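Mandelate racemase/muconate lactonizing enzyme family protein (Roseovarius nubinhibens ISM, PDB 3U4F) binds magnesium in a TIM-barrel domain of the enolase superfamily and probably acts as a hydro-lyase. Local coordinates at residues R153-R156 with L157-A160. Numbering follows the deposited sequence.
Sequences RMKR and LRDA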
loop_
_atom_site.group_PDB
_atom_site.type_symbol
_atom_site.label_atom_id
_atom_site.label_comp_id
_atom_site.label_asym_id
_atom_site.label_seq_id
_atom_site.Cartn_x
_atom_site.Cartn_y
_atom_site.Cartn_z
ATOM N N ARG A 153 24.390 -2.601 -28.168
ATOM C CA ARG A 153 23.770 -1.287 -27.957
ATOM C C ARG A 153 24.459 -0.452 -26.868
ATOM O O ARG A 153 24.558 0.778 -27.010
ATOM C CB ARG A 153 22.256 -1.383 -27.731
ATOM C CG ARG A 153 21.799 -1.977 -26.384
ATOM C CD ARG A 153 20.368 -1.462 -26.083
ATOM N NE ARG A 153 19.757 -2.091 -24.912
ATOM C CZ ARG A 153 18.499 -1.888 -24.516
ATOM N NH1 ARG A 153 17.692 -1.047 -25.172
ATOM N NH2 ARG A 153 18.048 -2.526 -23.452
HETATM N N MSE A 154 24.952 -1.088 -25.802
HETATM C CA MSE A 154 25.703 -0.329 -24.788
HETATM C C MSE A 154 26.974 0.280 -25.386
HETATM O O MSE A 154 27.307 1.419 -25.073
HETATM C CB MSE A 154 26.047 -1.157 -23.552
HETATM C CG MSE A 154 24.856 -1.590 -22.712
HETATM SE SE MSE A 154 23.604 -0.128 -22.252
HETATM C CE MSE A 154 22.603 -1.091 -20.877
ATOM N N LYS A 155 27.674 -0.467 -26.246
ATOM C CA LYS A 155 28.823 0.117 -26.969
ATOM C C LYS A 155 28.407 1.317 -27.829
ATOM O O LYS A 155 29.085 2.344 -27.813
ATOM C CB LYS A 155 29.576 -0.927 -27.809
ATOM C CG LYS A 155 30.287 -1.959 -26.958
ATOM C CD LYS A 155 31.208 -2.857 -27.759
ATOM C CE LYS A 155 30.439 -4.004 -28.338
ATOM N NZ LYS A 155 31.309 -5.138 -28.780
ATOM N N ARG A 156 27.308 1.209 -28.567
ATOM C CA ARG A 156 26.820 2.368 -29.335
ATOM C C ARG A 156 26.562 3.577 -28.443
ATOM O O ARG A 156 26.958 4.708 -28.751
ATOM C CB ARG A 156 25.540 2.042 -30.096
ATOM C CG ARG A 156 25.581 0.769 -30.929
ATOM C CD ARG A 156 26.612 0.834 -32.055
ATOM N NE ARG A 156 27.343 -0.436 -32.189
ATOM C CZ ARG A 156 26.877 -1.526 -32.802
ATOM N NH1 ARG A 156 25.668 -1.531 -33.353
ATOM N NH2 ARG A 156 27.624 -2.622 -32.857
ATOM N N LEU A 157 25.877 3.335 -27.327
ATOM C CA LEU A 157 25.528 4.408 -26.401
ATOM C C LEU A 157 26.770 5.037 -25.790
ATOM O O LEU A 157 26.857 6.265 -25.646
ATOM C CB LEU A 157 24.557 3.889 -25.323
ATOM C CG LEU A 157 23.151 3.566 -25.860
ATOM C CD1 LEU A 157 22.413 2.627 -24.913
ATOM C CD2 LEU A 157 22.342 4.849 -26.106
ATOM N N ARG A 158 27.747 4.203 -25.455
ATOM C CA ARG A 158 28.996 4.693 -24.901
ATOM C C ARG A 158 29.708 5.662 -25.868
ATOM O O ARG A 158 30.153 6.735 -25.481
ATOM C CB ARG A 158 29.932 3.528 -24.558
ATOM C CG ARG A 158 31.341 4.033 -24.224
ATOM C CD ARG A 158 32.257 3.005 -23.628
ATOM N NE ARG A 158 32.474 1.882 -24.534
ATOM C CZ ARG A 158 33.043 0.743 -24.167
ATOM N NH1 ARG A 158 33.438 0.569 -22.906
ATOM N NH2 ARG A 158 33.184 -0.225 -25.048
ATOM N N ASP A 159 29.825 5.241 -27.116
ATOM C CA ASP A 159 30.481 6.043 -28.153
ATOM C C ASP A 159 29.725 7.328 -28.447
ATOM O O ASP A 159 30.340 8.367 -28.665
ATOM C CB ASP A 159 30.654 5.206 -29.421
ATOM C CG ASP A 159 31.678 4.079 -29.248
ATOM O OD1 ASP A 159 32.541 4.153 -28.339
ATOM O OD2 ASP A 159 31.615 3.114 -30.043
ATOM N N ALA A 160 28.397 7.258 -28.407
ATOM C CA ALA A 160 27.535 8.413 -28.664
ATOM C C ALA A 160 27.486 9.399 -27.504
ATOM O O ALA A 160 27.569 10.616 -27.727
ATOM C CB ALA A 160 26.118 7.963 -29.040
#
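Arg158 N donates to Met154 O at 2.8 Å, the shortest of four i to i+4 hydrogen bonds that make 153-160 a clean example of an alpha-helix. Helix 147-161 is the crossover of a beta-alpha-beta unit in the TIM barrel, between strands 132-139 and 165-169. The selenomethionine Met154 is buried against Phe166 of strand 165-169 and against Met192 and Met196 of helix 184-196. Bent at chi2 (-50°), its chain brings Met154 SE to 4.0 Å from Leu157 CD1, one turn on, and the two side chains run obliquely across each other. The branch point of Leu157, CG, sits 3.3 Å from Arg153 O, the carbonyl that accepts a hydrogen bond from Leu157 N. Lys155 CG meets Arg158 NH2 at 3.9 Å. The charged ends stay apart, with Lys155 NZ 6.4 Å from Arg158 NH2, and salt bridges from the ammonium to Glu152 and Glu195 would probably soften any repulsion between them. Arg158 CG stands anti to the backbone N (chi1 169°); the chain bends at chi3, and NH1 hydrogen-bonds to the backbone O of Met196. With CG beside its backbone N (chi1 -69°), Asp159 has its carboxylate carbon 3.4 Å from Lys155 O, a contact without a hydrogen bond; that oxygen accepts instead from the backbone, Asp159 N to Lys155 O at 3.1 Å.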